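Rutinosidase (Aspergillus niger, PDB 6I1A) is a secreted glycoside hydrolase of family 5 that splits rutinose from flavonoid glycosides such as rutin. Local coordinates at residues I15-F20 with P298-E303; V90-T95 with V262-H267; V66-Y71 with S110-A115. All blocks are in the same frame, centred on the assembly; numbering follows the deposited sequence.

Overall arrangement
The three contacts sample different depths of one beta/alpha barrel. Contact 2 lies near the centre of the chain, where strands 90-95 and 261-269 face each other across the barrel interior and meet only through charged and polar side chains. Contact 1, also largely buried, sits about 10 Å away between centres; its strand 299-308 is the neighbour of 261-269, and Glu303 forms a salt bridge with Arg92 of contact 2, yet its own packing is apolar. Contact 3 lies nearer the surface, its centre about 29 Å from that of contact 1; there helix 63-73 meets the start of helix 113-128 through one hydrogen bond, a water and the packing of Tyr71 on Gln113, beside a glycosylated asparagine.

Contact 1: residues I15-F20 with P298-E303. With EDO (1,2-ethanediol), chain J.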
loop_
_atom_site.group_PDB
_atom_site.type_symbol
_atom_site.label_atom_id
_atom_site.label_comp_id
_atom_site.label_asym_id
_atom_site.label_seq_id
_atom_site.Cartn_x
_atom_site.Cartn_y
_atom_site.Cartn_z
ATOM N N ILE A 15 24.885 19.577 13.348
ATOM C CA ILE A 15 23.628 19.043 13.929
ATOM C C ILE A 15 23.698 17.537 14.059
ATOM O O ILE A 15 24.391 16.827 13.246
ATOM C CB ILE A 15 22.399 19.537 13.166
ATOM C CG1 ILE A 15 22.234 18.826 11.838
ATOM C CG2 ILE A 15 22.437 21.072 13.014
ATOM C CD1 ILE A 15 20.776 18.949 11.330
ATOM N N ASP A 16 22.984 17.051 15.055
ATOM C CA ASP A 16 22.741 15.639 15.283
ATOM C C ASP A 16 21.294 15.393 14.890
ATOM O O ASP A 16 20.416 15.854 15.566
ATOM C CB ASP A 16 22.973 15.259 16.739
ATOM C CG ASP A 16 22.807 13.798 17.001
ATOM O OD1 ASP A 16 22.305 13.062 16.167
ATOM O OD2 ASP A 16 23.219 13.369 18.110
ATOM N N TRP A 17 21.079 14.757 13.741
ATOM C CA TRP A 17 19.690 14.529 13.283
ATOM C C TRP A 17 18.893 13.707 14.293
ATOM O O TRP A 17 17.670 13.570 14.125
ATOM C CB TRP A 17 19.693 13.877 11.897
ATOM C CG TRP A 17 19.727 14.892 10.798
ATOM C CD1 TRP A 17 20.784 15.259 10.008
ATOM C CD2 TRP A 17 18.613 15.673 10.325
ATOM N NE1 TRP A 17 20.430 16.235 9.130
ATOM C CE2 TRP A 17 19.082 16.474 9.268
ATOM C CE3 TRP A 17 17.249 15.788 10.693
ATOM C CZ2 TRP A 17 18.275 17.404 8.604
ATOM C CZ3 TRP A 17 16.442 16.686 10.015
ATOM C CH2 TRP A 17 16.937 17.438 8.933
ATOM N N ARG A 18 19.521 13.014 15.251
ATOM C CA ARG A 18 18.766 12.267 16.270
ATOM C C ARG A 18 18.055 13.216 17.234
ATOM O O ARG A 18 17.080 12.767 17.875
ATOM C CB ARG A 18 19.683 11.279 17.015
ATOM C CG ARG A 18 20.108 10.106 16.159
ATOM C CD ARG A 18 21.189 9.240 16.841
ATOM N NE ARG A 18 21.766 8.240 15.925
ATOM C CZ ARG A 18 21.101 7.205 15.526
ATOM N NH1 ARG A 18 19.886 6.950 16.004
ATOM N NH2 ARG A 18 21.647 6.335 14.680
ATOM N N THR A 19 18.567 14.405 17.420
ATOM C CA THR A 19 17.964 15.358 18.388
ATOM C C THR A 19 17.347 16.557 17.675
ATOM O O THR A 19 16.487 17.238 18.284
ATOM C CB THR A 19 19.001 15.758 19.437
ATOM O OG1 THR A 19 20.102 16.441 18.857
ATOM C CG2 THR A 19 19.478 14.535 20.179
ATOM N N PHE A 20 17.812 16.901 16.489
ATOM C CA PHE A 20 17.346 18.107 15.757
ATOM C C PHE A 20 15.905 17.888 15.324
ATOM O O PHE A 20 15.533 16.838 14.797
ATOM C CB PHE A 20 18.271 18.335 14.572
ATOM C CG PHE A 20 17.878 19.502 13.709
ATOM C CD1 PHE A 20 18.243 20.782 14.047
ATOM C CD2 PHE A 20 17.113 19.307 12.571
ATOM C CE1 PHE A 20 17.853 21.876 13.275
ATOM C CE2 PHE A 20 16.747 20.388 11.787
ATOM C CZ PHE A 20 17.121 21.668 12.132
ATOM N N PRO A 298 17.459 8.309 12.497
ATOM C CA PRO A 298 16.436 9.351 12.471
ATOM C C PRO A 298 15.833 9.428 11.064
ATOM O O PRO A 298 16.457 9.048 10.050
ATOM C CB PRO A 298 17.147 10.619 12.846
ATOM C CG PRO A 298 18.614 10.353 12.462
ATOM C CD PRO A 298 18.782 8.879 12.675
ATOM N N VAL A 299 14.594 9.952 10.995
ATOM C CA VAL A 299 13.807 10.121 9.767
ATOM C C VAL A 299 13.368 11.581 9.678
ATOM O O VAL A 299 12.957 12.170 10.660
ATOM C CB VAL A 299 12.602 9.178 9.759
ATOM C CG1 VAL A 299 11.632 9.435 8.588
ATOM C CG2 VAL A 299 13.083 7.729 9.745
ATOM N N PHE A 300 13.422 12.122 8.490
ATOM C CA PHE A 300 12.862 13.451 8.159
ATOM C C PHE A 300 11.922 13.285 6.961
ATOM O O PHE A 300 12.292 12.618 6.007
ATOM C CB PHE A 300 13.992 14.399 7.821
ATOM C CG PHE A 300 13.629 15.837 7.562
ATOM C CD1 PHE A 300 13.252 16.657 8.619
ATOM C CD2 PHE A 300 13.641 16.385 6.290
ATOM C CE1 PHE A 300 12.908 17.995 8.406
ATOM C CE2 PHE A 300 13.300 17.707 6.059
ATOM C CZ PHE A 300 12.976 18.511 7.133
ATOM N N VAL A 301 10.731 13.883 7.006
ATOM C CA VAL A 301 9.744 13.737 5.928
ATOM C C VAL A 301 10.058 14.840 4.937
ATOM O O VAL A 301 9.511 15.969 5.021
ATOM C CB VAL A 301 8.300 13.760 6.452
ATOM C CG1 VAL A 301 7.324 13.661 5.299
ATOM C CG2 VAL A 301 8.109 12.613 7.413
ATOM N N GLY A 302 11.019 14.602 4.045
ATOM C CA GLY A 302 11.527 15.683 3.191
ATOM C C GLY A 302 10.596 16.174 2.107
ATOM O O GLY A 302 10.918 17.241 1.516
ATOM N N GLU A 303 9.562 15.443 1.790
ATOM C CA GLU A 303 8.528 15.922 0.858
ATOM C C GLU A 303 7.192 15.371 1.346
ATOM O O GLU A 303 7.080 14.173 1.658
ATOM C CB GLU A 303 8.694 15.457 -0.573
ATOM C CG GLU A 303 9.917 15.980 -1.270
ATOM C CD GLU A 303 9.955 15.641 -2.746
ATOM O OE1 GLU A 303 8.884 15.289 -3.362
ATOM O OE2 GLU A 303 11.069 15.656 -3.328
HETATM C C1 EDO J . 22.563 11.025 12.704
HETATM O O1 EDO J . 22.314 9.693 12.524
HETATM C C2 EDO J . 23.707 11.269 13.679
HETATM O O2 EDO J . 23.428 10.830 15.022
#
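A tryptophan from the loop ahead of the first barrel strand pushes its indole edge against the face of Phe300, an aromatic on strand 299-308 far along the chain. The six-membered ring of Trp17 and the Phe300 ring form an offset edge-to-face pair, centroids 5.1 Å apart and planes at 60°; Trp17 CZ3 comes to 3.5 Å from Phe300 CD1. Phe300 has CG anti to its own backbone N (chi1 -175°), which carries the ring toward the indole. Ile15 CD1 and Phe20 CD2, from the same loop, pack over one indole face, and NE1 is satisfied by Thr188 OG1.

Pro298, just before the strand, packs against the loop. Its CG lies 3.7 Å from Trp17 CB, and its CB touches Trp17 O at 3.3 Å. Its CD lies over the centre of one face of the Arg18 guanidinium, about 4.0 Å above the plane, while the charged end bonds through NH2 to Lys296 O and Ala257 O. A compact ring without an N-H suits this place, for it offers carbon to both neighbours.

The loop is shaped by an Asx turn: Arg18 N donates to Asp16 OD1 at 2.9 Å, from above the carboxylate plane. The same oxygen accepts from O2 of a bound ethanediol at 2.7 Å.

Trp17 and its partners thus close the end of the barrel where the strands begin. With polar groups served within the loop or by third parties, attraction between the two segments rests mainly on dispersion and on the ring edge meeting a ring face.

Contact 2: residues V90-T95 with V262-H267; sequences VLRIPT and VFDTHH. With EDO (1,2-ethanediol), chain H.
In the interior of the TIM barrel, polar side chains converge from strands on different sides, and this contact belongs to that network at the heart of the barrel, consistent with the active-site region of family 5 hydrolases, which lies at the C-terminal ends of the strands. Arg92 reaches from strand 90-95 toward Asp264 of strand 261-269; Arg92 CA and Asp264 CA are 10.8 Å apart. Such a gap needs a long side chain: with CG anti to the backbone N (chi1 177°) and the chain extended as far as NE, the arginine spans most of it.

The meeting is a salt bridge, Arg92 NH2 to Asp264 OD2 at 3.2 Å, approached obliquely, with the guanidinium and carboxylate planes 77° apart; it is not the flat, two-pronged pairing. The guanidinium has other partners too: NE makes a salt bridge with Glu190, NH1 one with Glu303 and a hydrogen bond with Asn26, and NH2 a hydrogen bond with Asn193.

His266, two residues beyond Asp264, stands almost perpendicular to the guanidinium. Its NE2 lies over one guanidinium face, 3.4 Å from Arg92 NH2, in a geometry too poor for a hydrogen bond. Instead NE2 donates to Asp264 OD2 at 2.9 Å, meeting it from above the carboxylate plane. Bonds at both nitrogens, to Asp264 and Glu194, together fix the rotation of the imidazole.

All three touching residues are buried. Gripped on every nitrogen, the guanidinium is held in a set orientation and in turn positions Asp264, and through it His266.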
loop_
_atom_site.group_PDB
_atom_site.type_symbol
_atom_site.label_atom_id
_atom_site.label_comp_id
_atom_site.label_asym_id
_atom_site.label_seq_id
_atom_site.Cartn_x
_atom_site.Cartn_y
_atom_site.Cartn_z
ATOM N N VAL A 90 14.153 25.132 8.069
ATOM C CA VAL A 90 14.927 24.222 7.185
ATOM C C VAL A 90 14.551 24.506 5.750
ATOM O O VAL A 90 13.327 24.664 5.463
ATOM C CB VAL A 90 14.600 22.762 7.513
ATOM C CG1 VAL A 90 15.313 21.813 6.571
ATOM C CG2 VAL A 90 14.937 22.456 8.953
ATOM N N LEU A 91 15.522 24.562 4.859
ATOM C CA LEU A 91 15.290 24.682 3.421
ATOM C C LEU A 91 15.828 23.446 2.749
ATOM O O LEU A 91 17.033 23.173 2.882
ATOM C CB LEU A 91 15.934 25.930 2.819
ATOM C CG LEU A 91 15.521 27.278 3.426
ATOM C CD1 LEU A 91 16.362 28.416 2.890
ATOM C CD2 LEU A 91 14.053 27.539 3.216
ATOM N N ARG A 92 14.989 22.706 2.058
ATOM C CA ARG A 92 15.461 21.607 1.197
ATOM C C ARG A 92 15.516 22.153 -0.203
ATOM O O ARG A 92 14.512 22.737 -0.705
ATOM C CB ARG A 92 14.537 20.411 1.276
ATOM C CG ARG A 92 14.952 19.280 0.342
ATOM C CD ARG A 92 14.277 17.977 0.675
ATOM N NE ARG A 92 14.631 16.820 -0.132
ATOM C CZ ARG A 92 14.011 16.383 -1.221
ATOM N NH1 ARG A 92 12.977 17.041 -1.757
ATOM N NH2 ARG A 92 14.402 15.216 -1.746
ATOM N N ILE A 93 16.661 22.059 -0.875
ATOM C CA ILE A 93 16.915 22.696 -2.160
ATOM C C ILE A 93 17.236 21.670 -3.229
ATOM O O ILE A 93 18.401 21.204 -3.336
ATOM C CB ILE A 93 17.984 23.811 -2.079
ATOM C CG1 ILE A 93 17.759 24.751 -0.906
ATOM C CG2 ILE A 93 18.022 24.508 -3.410
ATOM C CD1 ILE A 93 18.742 25.879 -0.773
ATOM N N PRO A 94 16.253 21.250 -4.036
ATOM C CA PRO A 94 16.472 20.335 -5.147
ATOM C C PRO A 94 17.273 21.036 -6.247
ATOM O O PRO A 94 16.952 22.149 -6.657
ATOM C CB PRO A 94 15.059 19.973 -5.633
ATOM C CG PRO A 94 14.206 20.252 -4.438
ATOM C CD PRO A 94 14.809 21.484 -3.799
ATOM N N THR A 95 18.314 20.348 -6.716
ATOM C CA THR A 95 19.159 20.823 -7.817
ATOM C C THR A 95 19.223 19.732 -8.881
ATOM O O THR A 95 19.100 18.519 -8.575
ATOM C CB THR A 95 20.556 21.173 -7.312
ATOM O OG1 THR A 95 21.300 20.024 -6.854
ATOM C CG2 THR A 95 20.558 22.198 -6.204
ATOM N N VAL A 262 20.635 10.091 8.034
ATOM C CA VAL A 262 19.202 10.347 8.294
ATOM C C VAL A 262 18.444 9.915 7.057
ATOM O O VAL A 262 18.901 10.158 5.926
ATOM C CB VAL A 262 18.996 11.834 8.635
ATOM C CG1 VAL A 262 19.521 12.787 7.575
ATOM C CG2 VAL A 262 17.515 12.162 8.928
ATOM N N PHE A 263 17.284 9.309 7.230
ATOM C CA PHE A 263 16.436 8.955 6.093
ATOM C C PHE A 263 15.528 10.119 5.698
ATOM O O PHE A 263 15.060 10.830 6.585
ATOM C CB PHE A 263 15.575 7.743 6.421
ATOM C CG PHE A 263 16.330 6.460 6.518
ATOM C CD1 PHE A 263 16.766 5.844 5.369
ATOM C CD2 PHE A 263 16.378 5.777 7.723
ATOM C CE1 PHE A 263 17.427 4.625 5.425
ATOM C CE2 PHE A 263 17.034 4.553 7.800
ATOM C CZ PHE A 263 17.535 3.973 6.626
ATOM N N ASP A 264 15.276 10.240 4.411
ATOM C CA ASP A 264 14.283 11.208 3.873
ATOM C C ASP A 264 13.122 10.396 3.331
ATOM O O ASP A 264 13.273 9.638 2.333
ATOM C CB ASP A 264 14.903 12.008 2.750
ATOM C CG ASP A 264 13.936 12.901 1.999
ATOM O OD1 ASP A 264 12.786 13.003 2.473
ATOM O OD2 ASP A 264 14.305 13.557 0.966
ATOM N N THR A 265 11.970 10.451 3.987
ATOM C CA THR A 265 10.755 9.811 3.496
ATOM C C THR A 265 9.849 10.804 2.782
ATOM O O THR A 265 9.825 11.976 3.164
ATOM C CB THR A 265 9.992 9.113 4.622
ATOM O OG1 THR A 265 9.742 10.090 5.644
ATOM C CG2 THR A 265 10.750 7.913 5.157
ATOM N N HIS A 266 9.219 10.349 1.715
ATOM C CA HIS A 266 8.324 11.227 0.925
ATOM C C HIS A 266 6.925 10.647 1.018
ATOM O O HIS A 266 6.730 9.489 0.660
ATOM C CB HIS A 266 8.755 11.275 -0.550
ATOM C CG HIS A 266 10.042 11.966 -0.764
ATOM N ND1 HIS A 266 10.586 12.141 -2.040
ATOM C CD2 HIS A 266 10.893 12.549 0.096
ATOM C CE1 HIS A 266 11.742 12.793 -1.923
ATOM N NE2 HIS A 266 11.985 13.048 -0.612
ATOM N N HIS A 267 5.970 11.413 1.521
ATOM C CA HIS A 267 4.583 10.919 1.727
ATOM C C HIS A 267 3.590 11.812 1.002
ATOM O O HIS A 267 3.447 12.992 1.389
ATOM C CB HIS A 267 4.251 10.892 3.247
ATOM C CG HIS A 267 5.095 9.942 4.023
ATOM N ND1 HIS A 267 5.287 8.640 3.647
ATOM C CD2 HIS A 267 5.811 10.159 5.155
ATOM C CE1 HIS A 267 6.076 8.064 4.570
ATOM N NE2 HIS A 267 6.433 8.970 5.493
HETATM C C1 EDO H . 13.604 4.923 3.575
HETATM O O1 EDO H . 13.344 3.885 2.680
HETATM C C2 EDO H . 13.158 6.183 2.958
HETATM O O2 EDO H . 14.185 7.034 2.801
#

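Contact 3: residues V66-Y71 with S110-A115; sequences VLEHRY and SGNQTA. With NAG (2-acetamido-2-deoxy-beta-D-glucopyranose), chain C; EDO (1,2-ethanediol), chain N.
The phenol ring of Tyr71 and the side-chain amide of Gln113 lie nearly parallel, planes 19° apart, but the carbon contact is made by the aliphatic stem, Gln113 CG coming obliquely to 3.4 Å from Tyr71 CE2. Over one face of the ring sits Leu67 O, from the preceding helical turn, offset toward the rim. Tyr71 OH is 3.2 Å from Gln113 NE2 at an angle too poor for a hydrogen bond, and NE2 donates to Tyr109 O instead. A bend at chi2 (100°) folds the glutamine back, so that OE1 accepts from Gly111 N at 2.8 Å in the carbonyl plane.

These residues join helix 63-73 to the beginning of helix 113-128, the helix that follows strand 90-95 in the beta/alpha barrel. Asn112 occupies the N-cap position, yet its side chain makes no capping bond; its ND2 carries N-acetylglucosamine, bonded to C1 (1.4 Å), in the sequon Asn112-Gln113-Thr114.

The carboxylate of Glu68 bridges to the backbone beside this site. Through its syn lone pair, OE2 takes Asn112 N at 2.9 Å, nearly straight at 162°; OE2 is also hydrogen-bonded to Tyr109 OH, so two bonds hold it. Gly111, having no side chain, allows OE2 to within 3.4 Å of its CA. Glu68 OE1 receives a water at 2.7 Å, which in turn accepts a weak bond from the glycosylated Asn112 ND2.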
loop_
_atom_site.group_PDB
_atom_site.type_symbol
_atom_site.label_atom_id
_atom_site.label_comp_id
_atom_site.label_asym_id
_atom_site.label_seq_id
_atom_site.Cartn_x
_atom_site.Cartn_y
_atom_site.Cartn_z
ATOM N N VAL A 66 16.687 31.884 -20.516
ATOM C CA VAL A 66 15.338 31.713 -19.924
ATOM C C VAL A 66 15.510 31.166 -18.503
ATOM O O VAL A 66 14.911 31.706 -17.582
ATOM C CB VAL A 66 14.457 30.810 -20.788
ATOM C CG1 VAL A 66 13.246 30.323 -20.019
ATOM C CG2 VAL A 66 14.018 31.514 -22.065
ATOM N N LEU A 67 16.360 30.139 -18.351
ATOM C CA LEU A 67 16.493 29.536 -16.997
ATOM C C LEU A 67 17.204 30.491 -16.047
ATOM O O LEU A 67 16.829 30.568 -14.863
ATOM C CB LEU A 67 17.175 28.160 -17.105
ATOM C CG LEU A 67 16.304 27.129 -17.786
ATOM C CD1 LEU A 67 17.031 25.796 -17.918
ATOM C CD2 LEU A 67 14.991 26.926 -17.026
ATOM N N GLU A 68 18.274 31.185 -16.487
ATOM C CA GLU A 68 18.992 32.113 -15.608
ATOM C C GLU A 68 18.022 33.168 -15.077
ATOM O O GLU A 68 18.106 33.595 -13.915
ATOM C CB GLU A 68 20.123 32.804 -16.369
ATOM C CG GLU A 68 21.310 31.890 -16.656
ATOM C CD GLU A 68 22.189 31.456 -15.490
ATOM O OE1 GLU A 68 22.048 32.034 -14.414
ATOM O OE2 GLU A 68 23.033 30.538 -15.673
ATOM N N HIS A 69 17.095 33.618 -15.931
ATOM C CA HIS A 69 16.112 34.631 -15.484
ATOM C C HIS A 69 15.243 34.031 -14.365
ATOM O O HIS A 69 15.004 34.692 -13.345
ATOM C CB HIS A 69 15.268 35.121 -16.670
ATOM C CG HIS A 69 14.209 36.063 -16.226
ATOM N ND1 HIS A 69 14.502 37.366 -15.880
ATOM C CD2 HIS A 69 12.896 35.871 -15.972
ATOM C CE1 HIS A 69 13.384 37.978 -15.523
ATOM N NE2 HIS A 69 12.391 37.097 -15.551
ATOM N N ARG A 70 14.773 32.795 -14.539
ATOM C CA ARG A 70 13.983 32.130 -13.481
ATOM C C ARG A 70 14.815 31.949 -12.220
ATOM O O ARG A 70 14.285 32.156 -11.097
ATOM C CB ARG A 70 13.463 30.799 -14.009
ATOM C CG ARG A 70 12.521 30.082 -13.028
ATOM C CD ARG A 70 11.766 28.952 -13.668
ATOM N NE ARG A 70 10.918 28.201 -12.771
ATOM C CZ ARG A 70 9.648 28.496 -12.449
ATOM N NH1 ARG A 70 9.098 29.612 -12.936
ATOM N NH2 ARG A 70 8.970 27.730 -11.620
ATOM N N TYR A 71 16.059 31.486 -12.348
ATOM C CA TYR A 71 16.936 31.353 -11.152
ATOM C C TYR A 71 17.003 32.663 -10.354
ATOM O O TYR A 71 16.979 32.719 -9.133
ATOM C CB TYR A 71 18.360 30.898 -11.493
ATOM C CG TYR A 71 18.471 29.642 -12.335
ATOM C CD1 TYR A 71 17.529 28.625 -12.246
ATOM C CD2 TYR A 71 19.599 29.392 -13.078
ATOM C CE1 TYR A 71 17.585 27.487 -13.023
ATOM C CE2 TYR A 71 19.723 28.228 -13.799
ATOM C CZ TYR A 71 18.742 27.241 -13.755
ATOM O OH TYR A 71 18.864 26.097 -14.500
ATOM N N SER A 110 23.766 23.771 -17.715
ATOM C CA SER A 110 24.796 24.074 -16.713
ATOM C C SER A 110 25.088 25.580 -16.729
ATOM O O SER A 110 25.644 26.063 -17.757
ATOM C CB SER A 110 26.073 23.321 -16.983
ATOM O OG SER A 110 25.929 21.929 -16.751
ATOM N N GLY A 111 24.745 26.293 -15.683
ATOM C CA GLY A 111 24.987 27.748 -15.599
ATOM C C GLY A 111 25.355 28.190 -14.217
ATOM O O GLY A 111 26.141 27.517 -13.556
ATOM N N ASN A 112 24.718 29.255 -13.741
ATOM C CA ASN A 112 25.044 29.886 -12.443
ATOM C C ASN A 112 24.127 29.401 -11.315
ATOM O O ASN A 112 24.009 30.123 -10.301
ATOM C CB ASN A 112 24.979 31.419 -12.553
ATOM C CG ASN A 112 26.201 32.029 -13.171
ATOM O OD1 ASN A 112 27.273 31.453 -13.136
ATOM N ND2 ASN A 112 26.021 33.165 -13.807
ATOM N N GLN A 113 23.522 28.208 -11.445
ATOM C CA GLN A 113 22.662 27.699 -10.357
ATOM C C GLN A 113 23.325 27.836 -8.998
ATOM O O GLN A 113 22.652 28.238 -8.024
ATOM C CB GLN A 113 22.318 26.241 -10.609
ATOM C CG GLN A 113 21.416 26.007 -11.797
ATOM C CD GLN A 113 22.141 25.557 -13.043
ATOM O OE1 GLN A 113 23.213 26.087 -13.336
ATOM N NE2 GLN A 113 21.617 24.553 -13.749
ATOM N N THR A 114 24.579 27.402 -8.807
ATOM C CA THR A 114 25.163 27.318 -7.448
ATOM C C THR A 114 25.440 28.743 -6.917
ATOM O O THR A 114 25.545 28.909 -5.711
ATOM C CB THR A 114 26.426 26.439 -7.407
ATOM O OG1 THR A 114 27.408 26.998 -8.284
ATOM C CG2 THR A 114 26.115 24.994 -7.744
ATOM N N ALA A 115 25.585 29.729 -7.787
ATOM C CA ALA A 115 25.728 31.119 -7.316
ATOM C C ALA A 115 24.412 31.575 -6.682
ATOM O O ALA A 115 24.433 32.220 -5.616
ATOM C CB ALA A 115 26.102 32.042 -8.451
HETATM C C1 NAG C . 27.193 33.796 -14.337
HETATM C C2 NAG C . 26.805 34.456 -15.641
HETATM C C3 NAG C . 27.958 35.422 -16.024
HETATM C C4 NAG C . 28.386 36.370 -14.902
HETATM C C5 NAG C . 28.717 35.588 -13.619
HETATM C C6 NAG C . 29.190 36.486 -12.446
HETATM C C7 NAG C . 25.801 33.170 -17.460
HETATM C C8 NAG C . 26.030 32.028 -18.412
HETATM N N2 NAG C . 26.787 33.399 -16.629
HETATM O O3 NAG C . 27.562 36.170 -17.170
HETATM O O4 NAG C . 29.582 37.045 -15.328
HETATM O O5 NAG C . 27.529 34.803 -13.329
HETATM O O6 NAG C . 28.172 37.448 -12.135
HETATM O O7 NAG C . 24.822 33.871 -17.428
HETATM C C1 EDO N . 27.792 24.377 -13.650
HETATM O O1 EDO N . 27.851 25.444 -14.566
HETATM C C2 EDO N . 28.629 23.240 -13.976
HETATM O O2 EDO N . 29.979 23.627 -13.813
HETATM O O HOH W 1 23.003 34.483 -14.045
#